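Local coordinates for uncharacterized protein (Bacteroides ovatus, PDB 4FS7) that is of unknown function but, as an extracellular protein of BspA-type leucine-rich repeats, probably binds other proteins, at residues Val331-Arg337 with Ser353-Ala359; Ile282-Val288 with Leu305-Ile311; Val288-Thr292 with Gly312-Phe316; Phe339-Leu345 with Ala361-Asn367. All blocks are in the same frame, centred on the assembly; numbering follows the deposited sequence. Where two conformers were deposited one is given.

Contact 1: residues Val331-Arg337 with Ser353-Ala359; sequences VEEIGKR and SLRKIGA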
# COMPACT_ATOMS: atom_id res chain seq x y z
N VAL A 331 -27.58 20.10 2.79
CA VAL A 331 -26.46 20.37 1.85
C VAL A 331 -26.36 21.87 1.55
O VAL A 331 -27.35 22.51 1.20
CB VAL A 331 -26.58 19.53 0.60
CG1 VAL A 331 -25.46 19.94 -0.43
CG2 VAL A 331 -26.40 18.05 0.87
N GLU A 332 -25.15 22.40 1.71
CA GLU A 332 -24.89 23.82 1.53
C GLU A 332 -24.22 24.18 0.21
O GLU A 332 -24.43 25.28 -0.30
CB GLU A 332 -24.00 24.35 2.65
CG GLU A 332 -24.66 24.22 4.05
CD GLU A 332 -23.89 24.87 5.17
OE1 GLU A 332 -23.01 25.74 4.94
OE2 GLU A 332 -24.22 24.51 6.33
N GLU A 333 -23.35 23.33 -0.30
CA GLU A 333 -22.53 23.64 -1.48
C GLU A 333 -22.37 22.42 -2.35
O GLU A 333 -22.13 21.31 -1.81
CB GLU A 333 -21.13 24.14 -1.09
CG GLU A 333 -21.14 25.31 -0.09
CD GLU A 333 -19.76 25.84 0.32
OE1 GLU A 333 -18.75 25.54 -0.35
OE2 GLU A 333 -19.69 26.57 1.33
N ILE A 334 -22.44 22.64 -3.65
CA ILE A 334 -22.06 21.68 -4.67
C ILE A 334 -20.88 22.29 -5.42
O ILE A 334 -20.98 23.41 -5.88
CB ILE A 334 -23.26 21.42 -5.72
CG1 ILE A 334 -24.45 20.75 -5.00
CG2 ILE A 334 -22.80 20.61 -6.91
CD1 ILE A 334 -25.78 20.74 -5.82
N GLY A 335 -19.76 21.58 -5.49
CA GLY A 335 -18.55 22.11 -6.06
C GLY A 335 -18.46 22.20 -7.55
O GLY A 335 -19.35 21.81 -8.31
N LYS A 336 -17.39 22.85 -8.00
CA LYS A 336 -17.07 22.95 -9.42
C LYS A 336 -17.04 21.56 -10.04
O LYS A 336 -16.41 20.64 -9.48
CB LYS A 336 -15.70 23.64 -9.57
CG LYS A 336 -15.17 23.68 -10.98
CD LYS A 336 -13.88 24.51 -11.10
CE LYS A 336 -13.42 24.62 -12.53
NZ LYS A 336 -12.23 25.49 -12.65
N ARG A 337 -17.71 21.36 -11.17
CA ARG A 337 -17.68 20.10 -11.92
C ARG A 337 -18.11 18.92 -11.06
O ARG A 337 -17.82 17.78 -11.41
CB ARG A 337 -16.30 19.88 -12.52
CG ARG A 337 -16.01 20.82 -13.69
CD ARG A 337 -14.53 20.84 -14.13
NE ARG A 337 -14.06 19.51 -14.52
CZ ARG A 337 -12.89 19.32 -15.13
NH1 ARG A 337 -12.10 20.35 -15.41
NH2 ARG A 337 -12.48 18.10 -15.41
N SER A 353 -31.37 24.69 1.68
CA SER A 353 -30.10 25.00 2.36
C SER A 353 -28.96 25.34 1.39
O SER A 353 -27.94 25.87 1.80
CB SER A 353 -29.65 23.80 3.19
OG SER A 353 -29.72 22.59 2.46
N LEU A 354 -29.13 24.99 0.12
CA LEU A 354 -28.07 25.17 -0.86
C LEU A 354 -27.78 26.63 -1.07
O LEU A 354 -28.70 27.42 -1.36
CB LEU A 354 -28.46 24.51 -2.18
CG LEU A 354 -27.44 24.34 -3.29
CD1 LEU A 354 -26.33 23.35 -2.80
CD2 LEU A 354 -28.15 23.81 -4.57
N ARG A 355 -26.51 26.98 -0.96
CA ARG A 355 -26.04 28.34 -1.10
C ARG A 355 -25.23 28.58 -2.36
O ARG A 355 -25.14 29.71 -2.83
CB ARG A 355 -25.17 28.72 0.11
CG ARG A 355 -25.87 28.66 1.45
CD ARG A 355 -24.96 29.25 2.54
NE ARG A 355 -23.89 28.34 2.99
CZ ARG A 355 -22.63 28.29 2.52
NH1 ARG A 355 -22.24 29.11 1.52
NH2 ARG A 355 -21.74 27.41 3.04
N LYS A 356 -24.60 27.54 -2.87
CA LYS A 356 -23.60 27.70 -3.96
C LYS A 356 -23.60 26.45 -4.84
O LYS A 356 -23.61 25.35 -4.32
CB LYS A 356 -22.18 27.94 -3.36
CG LYS A 356 -21.14 28.40 -4.40
CD LYS A 356 -19.71 28.47 -3.88
CE LYS A 356 -19.48 29.53 -2.84
NZ LYS A 356 -19.78 30.94 -3.30
N ILE A 357 -23.52 26.66 -6.15
CA ILE A 357 -23.25 25.64 -7.13
C ILE A 357 -22.00 26.08 -7.89
O ILE A 357 -21.91 27.22 -8.33
CB ILE A 357 -24.42 25.44 -8.12
CG1 ILE A 357 -25.66 24.97 -7.34
CG2 ILE A 357 -24.06 24.46 -9.26
CD1 ILE A 357 -26.95 24.95 -8.17
N GLY A 358 -21.02 25.19 -8.00
CA GLY A 358 -19.76 25.54 -8.63
C GLY A 358 -19.80 25.50 -10.14
O GLY A 358 -20.74 24.98 -10.76
N ALA A 359 -18.76 26.03 -10.76
CA ALA A 359 -18.72 26.20 -12.20
C ALA A 359 -18.88 24.86 -12.88
O ALA A 359 -18.18 23.87 -12.56
CB ALA A 359 -17.44 26.90 -12.65
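The Arg355 guanidinium has the backbone O of Glu332 over one face and carboxylates of Glu332 and Glu333 at its edge. Arg355 NH2 donates to Glu332 OE1 at 2.8 Å, with the acceptor in the guanidinium plane. This bond is nearly straight, at 164°. OE1 uses its anti lone pair. The two side chains run side by side, but the carboxylate is turned 71° from the guanidinium. The same NH2 also meets Glu333 OE2 at 2.8 Å, with the oxygen tilted out of the guanidinium plane. Glu333 was modelled in two conformers, so this second salt bridge is less certain. The Arg355 chain bends at chi3 (-78°), which turns NH2 back to the glutamates. With an alanine at Glu332 the in-plane carboxylate is gone, and the guanidinium, left with Glu333, would probably be freer to turn.

The backbones run parallel, as successive coils of a leucine-rich repeat do, and their short strands 333-334 and 356-357 pair side by side. Arg355 N bonds to Glu332 O at 2.8 Å, Ile334 N to Lys356 O at 3.0 Å, and Gly358 N to Ile334 O at 2.8 Å. On the buried face, Ile334 crosses Leu354 at about a right angle, CG1 lying 3.9 Å from Leu354 CD1. Gly358 has no side chain. A CB there would clash with Lys336 N. Past the strands, Arg337 N reaches Ala359 O, and the Arg337 guanidinium pairs with Glu317.

Contact 2: residues Ile282-Val288 with Leu305-Ile311; sequences IYGSVIV and LDSVKFI. With EDO (1,2-ethanediol), chain C.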
# COMPACT_ATOMS: atom_id res chain seq x y z
N ILE A 282 -22.82 4.23 0.61
CA ILE A 282 -23.44 4.88 1.75
C ILE A 282 -22.38 5.78 2.36
O ILE A 282 -21.29 5.31 2.69
CB ILE A 282 -23.97 3.90 2.82
CG1 ILE A 282 -24.85 2.84 2.19
CG2 ILE A 282 -24.65 4.73 3.93
CD1 ILE A 282 -25.19 1.64 3.13
N TYR A 283 -22.67 7.06 2.52
CA TYR A 283 -21.66 8.03 2.90
C TYR A 283 -22.23 9.08 3.84
O TYR A 283 -23.23 9.70 3.52
CB TYR A 283 -21.08 8.70 1.64
CG TYR A 283 -19.88 9.59 1.92
CD1 TYR A 283 -20.02 10.88 2.38
CD2 TYR A 283 -18.59 9.11 1.71
CE1 TYR A 283 -18.92 11.68 2.63
CE2 TYR A 283 -17.49 9.91 1.95
CZ TYR A 283 -17.66 11.18 2.43
OH TYR A 283 -16.55 11.96 2.63
N GLY A 284 -21.59 9.28 4.98
CA GLY A 284 -22.06 10.18 6.03
C GLY A 284 -21.14 11.23 6.52
O GLY A 284 -21.51 12.03 7.37
N SER A 285 -19.88 11.27 6.05
CA SER A 285 -18.99 12.30 6.54
C SER A 285 -19.44 13.67 6.03
O SER A 285 -20.03 13.80 4.95
CB SER A 285 -17.53 12.05 6.16
OG SER A 285 -16.69 12.93 6.90
N VAL A 286 -19.16 14.71 6.81
CA VAL A 286 -19.73 16.03 6.57
C VAL A 286 -19.40 16.61 5.18
O VAL A 286 -20.20 17.31 4.56
CB VAL A 286 -19.39 17.02 7.71
CG1 VAL A 286 -17.91 17.27 7.85
CG2 VAL A 286 -20.10 18.31 7.52
N ILE A 287 -18.18 16.35 4.72
CA ILE A 287 -17.71 16.78 3.40
C ILE A 287 -17.48 15.52 2.56
O ILE A 287 -16.85 14.57 3.05
CB ILE A 287 -16.40 17.57 3.52
CG1 ILE A 287 -16.59 18.88 4.26
CG2 ILE A 287 -15.77 17.82 2.12
CD1 ILE A 287 -15.32 19.44 4.89
N VAL A 288 -17.93 15.54 1.31
CA VAL A 288 -17.49 14.61 0.28
C VAL A 288 -16.30 15.31 -0.41
O VAL A 288 -16.50 16.28 -1.11
CB VAL A 288 -18.56 14.30 -0.80
CG1 VAL A 288 -17.99 13.30 -1.88
CG2 VAL A 288 -19.84 13.76 -0.17
N LEU A 305 -26.05 10.51 3.81
CA LEU A 305 -26.73 10.70 5.07
C LEU A 305 -26.96 12.18 5.37
O LEU A 305 -26.35 13.04 4.74
CB LEU A 305 -25.97 10.01 6.20
CG LEU A 305 -25.80 8.48 6.01
CD1 LEU A 305 -24.94 7.92 7.15
CD2 LEU A 305 -27.08 7.72 5.84
N ASP A 306 -27.88 12.48 6.29
CA ASP A 306 -28.25 13.84 6.64
C ASP A 306 -27.09 14.64 7.17
O ASP A 306 -27.15 15.86 7.25
CB ASP A 306 -29.38 13.84 7.67
CG ASP A 306 -30.70 13.36 7.15
OD1 ASP A 306 -30.89 13.17 5.91
OD2 ASP A 306 -31.59 13.18 8.03
N SER A 307 -26.05 13.95 7.62
CA SER A 307 -24.83 14.58 8.11
C SER A 307 -23.97 15.19 6.98
O SER A 307 -23.06 15.93 7.27
CB SER A 307 -24.00 13.57 8.91
OG SER A 307 -23.91 12.32 8.24
N VAL A 308 -24.22 14.85 5.71
CA VAL A 308 -23.44 15.37 4.57
C VAL A 308 -23.90 16.78 4.22
O VAL A 308 -25.07 17.02 3.91
CB VAL A 308 -23.54 14.45 3.35
CG1 VAL A 308 -22.72 15.05 2.21
CG2 VAL A 308 -23.10 13.03 3.71
N LYS A 309 -22.96 17.71 4.19
CA LYS A 309 -23.27 19.10 3.91
C LYS A 309 -22.54 19.76 2.76
O LYS A 309 -22.94 20.82 2.30
CB LYS A 309 -23.06 19.93 5.18
CG LYS A 309 -24.05 19.48 6.31
CD LYS A 309 -24.03 20.29 7.58
CE LYS A 309 -24.88 19.56 8.66
NZ LYS A 309 -25.04 20.36 9.90
N PHE A 310 -21.48 19.13 2.27
CA PHE A 310 -20.69 19.69 1.16
C PHE A 310 -20.33 18.62 0.17
O PHE A 310 -19.84 17.55 0.55
CB PHE A 310 -19.41 20.34 1.67
CG PHE A 310 -19.67 21.41 2.68
CD1 PHE A 310 -19.80 21.11 4.04
CD2 PHE A 310 -19.86 22.72 2.29
CE1 PHE A 310 -20.08 22.11 4.98
CE2 PHE A 310 -20.11 23.72 3.21
CZ PHE A 310 -20.24 23.41 4.56
N ILE A 311 -20.54 18.89 -1.11
CA ILE A 311 -20.13 17.99 -2.19
C ILE A 311 -18.95 18.65 -2.91
O ILE A 311 -19.09 19.70 -3.53
CB ILE A 311 -21.25 17.72 -3.24
CG1 ILE A 311 -22.60 17.39 -2.57
CG2 ILE A 311 -20.77 16.63 -4.23
CD1 ILE A 311 -22.55 16.10 -1.75
C1 EDO C . -14.45 14.57 5.28
O1 EDO C . -15.57 15.19 6.04
C2 EDO C . -13.25 15.52 5.01
O2 EDO C . -12.24 15.39 6.04
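Tyr283 and Val308 cross at about a right angle. Val308 CG2 comes to the edge of the tyrosine ring, near its plane, 4.0 Å from Tyr283 CD1. With CG anti to the backbone N (chi1 -172°), the phenol reaches along its own segment, and Tyr283 OH donates to a lone pair of Ile287 O at 2.7 Å, in the carbonyl plane. Leu305 lies over Gly284, with its CD1 3.8 Å from Gly284 CA.

The segments are matching parts of successive leucine-rich repeat coils, and strands 287-288 and 310-311 form a parallel pair. Val286 O takes two donors, Lys309 N at 2.8 Å and Phe310 N at 3.2 Å. Val288 N closes on Phe310 O in an almost straight bond of 177°. Beside this pair Ile287 passes obliquely against Phe310, CG1 to CD1.

Ser307 OG donates to Gly284 O at 2.6 Å, in the carbonyl plane and on a lone pair. With an alanine at Ser307 this donor to Gly284 O is gone, and the turn from Leu305 to Val308 is likely to be less firmly tied. On the strand 287-288 side, Ile287 N donates to O1 of a 1,2-ethanediol at 3.1 Å. The diol probably comes from the crystallisation liquor.

Contact 3: residues Val288-Thr292 with Gly312-Phe316; sequences VPEKT and GEEAF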
# COMPACT_ATOMS: atom_id res chain seq x y z
N VAL A 288 -17.93 15.54 1.31
CA VAL A 288 -17.49 14.61 0.28
C VAL A 288 -16.30 15.31 -0.41
O VAL A 288 -16.50 16.28 -1.11
CB VAL A 288 -18.56 14.30 -0.80
CG1 VAL A 288 -17.99 13.30 -1.88
CG2 VAL A 288 -19.84 13.76 -0.17
N PRO A 289 -15.05 14.89 -0.12
CA PRO A 289 -13.91 15.66 -0.65
C PRO A 289 -13.81 15.67 -2.17
O PRO A 289 -14.48 14.89 -2.87
CB PRO A 289 -12.69 14.90 -0.07
CG PRO A 289 -13.18 14.18 1.08
CD PRO A 289 -14.61 13.83 0.79
N GLU A 290 -12.95 16.52 -2.68
CA GLU A 290 -12.69 16.55 -4.10
C GLU A 290 -12.46 15.16 -4.68
O GLU A 290 -11.74 14.35 -4.08
CB GLU A 290 -11.51 17.49 -4.41
CG GLU A 290 -10.16 17.00 -3.89
CD GLU A 290 -8.95 17.73 -4.44
OE1 GLU A 290 -9.06 18.94 -4.68
OE2 GLU A 290 -7.87 17.10 -4.62
N LYS A 291 -13.05 14.91 -5.84
CA LYS A 291 -12.75 13.78 -6.67
C LYS A 291 -13.03 12.44 -5.99
O LYS A 291 -12.54 11.41 -6.49
CB LYS A 291 -11.29 13.85 -7.16
CG LYS A 291 -10.95 15.15 -7.89
CD LYS A 291 -9.43 15.39 -8.00
CE LYS A 291 -9.11 16.74 -8.56
NZ LYS A 291 -7.63 16.97 -8.42
N THR A 292 -13.87 12.40 -4.95
CA THR A 292 -14.04 11.15 -4.20
C THR A 292 -14.46 9.99 -5.06
O THR A 292 -13.95 8.87 -4.89
CB THR A 292 -15.03 11.35 -3.01
OG1 THR A 292 -14.49 12.32 -2.10
CG2 THR A 292 -15.28 10.07 -2.24
N GLY A 312 -17.76 18.06 -2.78
CA GLY A 312 -16.57 18.63 -3.27
C GLY A 312 -16.44 18.71 -4.77
O GLY A 312 -17.12 18.01 -5.51
N GLU A 313 -15.47 19.50 -5.19
CA GLU A 313 -15.11 19.64 -6.58
C GLU A 313 -14.90 18.30 -7.25
O GLU A 313 -14.18 17.43 -6.75
CB GLU A 313 -13.84 20.49 -6.66
CG GLU A 313 -13.48 20.96 -8.03
CD GLU A 313 -12.63 22.25 -8.07
OE1 GLU A 313 -12.87 23.26 -7.32
OE2 GLU A 313 -11.76 22.28 -8.96
N GLU A 314 -15.53 18.07 -8.42
CA GLU A 314 -15.37 16.87 -9.23
C GLU A 314 -15.72 15.58 -8.46
O GLU A 314 -15.34 14.49 -8.89
CB GLU A 314 -13.94 16.74 -9.79
CG GLU A 314 -13.56 17.82 -10.78
CD GLU A 314 -12.13 17.69 -11.27
OE1 GLU A 314 -11.53 16.60 -11.14
OE2 GLU A 314 -11.62 18.70 -11.81
N ALA A 315 -16.54 15.67 -7.40
CA ALA A 315 -16.77 14.47 -6.58
C ALA A 315 -17.41 13.30 -7.30
O ALA A 315 -17.12 12.15 -7.00
CB ALA A 315 -17.52 14.81 -5.32
N PHE A 316 -18.33 13.62 -8.20
CA PHE A 316 -19.04 12.64 -8.97
C PHE A 316 -18.80 12.79 -10.48
O PHE A 316 -19.55 12.26 -11.33
CB PHE A 316 -20.55 12.60 -8.68
CG PHE A 316 -20.89 12.25 -7.26
CD1 PHE A 316 -21.05 10.93 -6.89
CD2 PHE A 316 -21.06 13.22 -6.30
CE1 PHE A 316 -21.37 10.59 -5.60
CE2 PHE A 316 -21.38 12.89 -5.01
CZ PHE A 316 -21.54 11.55 -4.66
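Gly312 meets Val288 at the close end of this contact. Gly312 N donates to Val288 O at 2.7 Å. The backbones leave no space for a side chain at Gly312, since a CB there would clash with Val288 O and Pro289 C. Next to this bond, Val288 CG1 packs on Ala315 CB at 3.8 Å. Val288 CG1 is anti to the backbone N (chi1 180°), and this carries the methyl across to the alanine. Both residues are buried. A second backbone bond follows, Lys291 N to Glu313 O at 2.9 Å. The same oxygen lies 3.2 Å from Glu290 CA, in a CA-H...O contact.

The outer side is looser and charged. Lys291 and Glu314 lie side by side and point the same way. Their contact is through the aliphatic chain, with Lys291 CE 3.5 Å from Glu314 OE1. The charged ends do not meet, as Lys291 NZ stays 4.8 Å from Glu314 OE1. The ion pair of Lys291 with Glu290 is long. Glu290 and Glu313 are exposed.

Each segment makes a type II turn, Pro289 to Thr292 and Gly312 to Ala315. In the first, Thr292 OG1 donates to Pro289 O from above the carbonyl plane, at 2.7 Å. Like turns stacked one on the next, just after the short parallel strands 287-288 and 310-311, are what the coils of a BspA-type leucine-rich repeat solenoid place side by side.

Contact 4: residues Phe339-Leu345 with Ala361-Asn367; sequences FRGCTSL and AFQGCIN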
# COMPACT_ATOMS: atom_id res chain seq x y z
N PHE A 339 -20.81 17.15 -10.77
CA PHE A 339 -21.54 16.13 -11.52
C PHE A 339 -21.24 16.26 -13.01
O PHE A 339 -22.02 15.80 -13.83
CB PHE A 339 -23.06 16.22 -11.23
CG PHE A 339 -23.40 15.93 -9.79
CD1 PHE A 339 -23.61 14.62 -9.39
CD2 PHE A 339 -23.46 16.92 -8.85
CE1 PHE A 339 -23.90 14.35 -8.07
CE2 PHE A 339 -23.75 16.65 -7.50
CZ PHE A 339 -23.99 15.35 -7.13
N ARG A 340 -20.08 16.79 -13.37
CA ARG A 340 -19.75 16.95 -14.76
C ARG A 340 -19.72 15.58 -15.42
O ARG A 340 -19.13 14.61 -14.91
CB ARG A 340 -18.41 17.65 -14.95
CG ARG A 340 -17.96 17.67 -16.43
CD ARG A 340 -16.75 18.53 -16.69
NE ARG A 340 -16.44 18.55 -18.12
CZ ARG A 340 -15.50 17.87 -18.73
NH1 ARG A 340 -14.73 17.01 -18.08
NH2 ARG A 340 -15.37 18.00 -20.03
N GLY A 341 -20.30 15.48 -16.61
CA GLY A 341 -20.24 14.27 -17.37
C GLY A 341 -21.05 13.12 -16.81
O GLY A 341 -20.87 11.97 -17.22
N CYS A 342 -22.01 13.41 -15.94
CA CYS A 342 -22.93 12.37 -15.45
C CYS A 342 -24.06 12.25 -16.47
O CYS A 342 -25.17 12.81 -16.31
CB CYS A 342 -23.48 12.72 -14.07
SG CYS A 342 -22.16 12.52 -12.78
N THR A 343 -23.75 11.53 -17.55
CA THR A 343 -24.59 11.42 -18.74
C THR A 343 -25.98 10.86 -18.50
O THR A 343 -26.91 11.15 -19.26
CB THR A 343 -23.93 10.47 -19.73
OG1 THR A 343 -22.54 10.80 -19.83
CG2 THR A 343 -24.61 10.52 -21.10
N SER A 344 -26.11 10.04 -17.47
CA SER A 344 -27.39 9.41 -17.15
C SER A 344 -28.21 10.14 -16.10
O SER A 344 -29.34 9.75 -15.84
CB SER A 344 -27.17 7.94 -16.68
OG SER A 344 -26.53 7.14 -17.66
N LEU A 345 -27.69 11.20 -15.50
CA LEU A 345 -28.30 11.82 -14.34
C LEU A 345 -29.60 12.50 -14.79
O LEU A 345 -29.58 13.38 -15.63
CB LEU A 345 -27.36 12.84 -13.70
CG LEU A 345 -27.85 13.52 -12.44
CD1 LEU A 345 -28.12 12.50 -11.33
CD2 LEU A 345 -26.89 14.59 -12.03
N ALA A 361 -20.95 22.54 -12.74
CA ALA A 361 -21.31 21.40 -11.91
C ALA A 361 -22.09 20.33 -12.66
O ALA A 361 -22.00 19.16 -12.34
CB ALA A 361 -22.04 21.86 -10.67
N PHE A 362 -22.93 20.78 -13.62
CA PHE A 362 -23.77 19.87 -14.37
C PHE A 362 -23.49 19.90 -15.86
O PHE A 362 -24.30 19.50 -16.66
CB PHE A 362 -25.26 20.15 -14.04
CG PHE A 362 -25.58 19.90 -12.62
CD1 PHE A 362 -25.80 18.62 -12.17
CD2 PHE A 362 -25.57 20.94 -11.70
CE1 PHE A 362 -26.03 18.39 -10.84
CE2 PHE A 362 -25.79 20.68 -10.35
CZ PHE A 362 -26.03 19.40 -9.93
N GLN A 363 -22.29 20.36 -16.23
CA GLN A 363 -21.88 20.30 -17.61
C GLN A 363 -21.86 18.85 -18.08
O GLN A 363 -21.43 17.95 -17.34
CB GLN A 363 -20.50 20.92 -17.73
CG GLN A 363 -19.95 20.91 -19.15
CD GLN A 363 -18.63 21.60 -19.19
OE1 GLN A 363 -17.70 21.25 -18.48
NE2 GLN A 363 -18.54 22.62 -20.02
N GLY A 364 -22.37 18.59 -19.28
CA GLY A 364 -22.45 17.27 -19.81
C GLY A 364 -23.59 16.41 -19.28
O GLY A 364 -23.69 15.26 -19.71
N CYS A 365 -24.43 16.96 -18.41
CA CYS A 365 -25.58 16.23 -17.87
C CYS A 365 -26.75 16.37 -18.83
O CYS A 365 -27.71 17.08 -18.59
CB CYS A 365 -25.93 16.67 -16.47
SG CYS A 365 -24.64 16.23 -15.26
N ILE A 366 -26.59 15.66 -19.96
CA ILE A 366 -27.49 15.79 -21.09
C ILE A 366 -28.88 15.23 -20.84
O ILE A 366 -29.82 15.60 -21.53
CB ILE A 366 -26.84 15.19 -22.36
CG1 ILE A 366 -26.49 13.68 -22.21
CG2 ILE A 366 -25.59 16.03 -22.73
CD1 ILE A 366 -25.90 13.01 -23.52
N ASN A 367 -29.03 14.34 -19.86
CA ASN A 367 -30.31 13.74 -19.53
C ASN A 367 -30.98 14.38 -18.36
O ASN A 367 -32.04 13.95 -17.90
CB ASN A 367 -30.15 12.23 -19.34
CG ASN A 367 -30.05 11.55 -20.69
OD1 ASN A 367 -30.97 11.72 -21.53
ND2 ASN A 367 -29.01 10.79 -20.92
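Phe339 and Phe362 make the aromatic contact. The side chains lie side by side and point the same way, with ring planes 3° apart. The rings are slid apart, with centroids 5.3 Å from each other, and barely overlap. Phe362 CE1 comes 3.6 Å from Phe339 CD2. Leu345 CD2 adds an apolar touch at the edge of the Phe362 ring.

Sulfur makes a second kind of contact. Cys365 SG sits 3.9 Å from Cys342 CB and 3.0 Å from Phe339 O. Each cysteine is the centre of an inverse gamma turn.

The backbones are joined by two bonds, Phe339 N to Ala361 O and Gly341 N to Gln363 O, both at 2.8 Å. Gly341 and Gly364 have positive phi, which suits the type II turns from Phe339 to Cys342 and from Phe362 to Cys365.

Side-chain hydrogen bonds hold the two ends. Arg340 and Gln363 lie alongside, both with CG anti to the backbone N (chi1 173° and 179°), which keeps the two chains abreast. Arg340 NE donates to Gln363 OE1 at 3.0 Å from above the amide's carbonyl plane, while Arg340 NH1 makes a salt bridge to Glu317. At the other end, Asn367 ND2 donates to Thr343 O at 2.7 Å.

These loops follow strands 333-334 and 356-357 and lead to strands 347-348 and 370-374. Phe316 meets Phe339 and Phe384 stacks on Phe362, so the pair belongs to a row of rings along the repeats, with Ile334 of strand 333-334 packed on Phe339.

Overall arrangement
All four contacts join neighbouring coils toward the C-terminal end of the solenoid. Contacts 1 and 2 meet in one parallel sheet, where strands 310-311 and 333-334 are neighbours; their centres are about 13 Å apart. Glu332 N lies 2.8 Å from Lys309 O, a probable hydrogen bond. Contact 3 continues contact 2 past the sheet and shares Val288 with it, about 11 Å away between centres. Lys336 O and Glu314 N, 2.9 Å apart, join contacts 1 and 3. Contact 4 lies about 14 Å from contact 3 and about 15 Å from contact 1, centre to centre, and Ala361 CB packs 3.6 Å from Gly335 O of contact 1. The 1,2-ethanediol lies beside contact 2 and near Pro289 of contact 3.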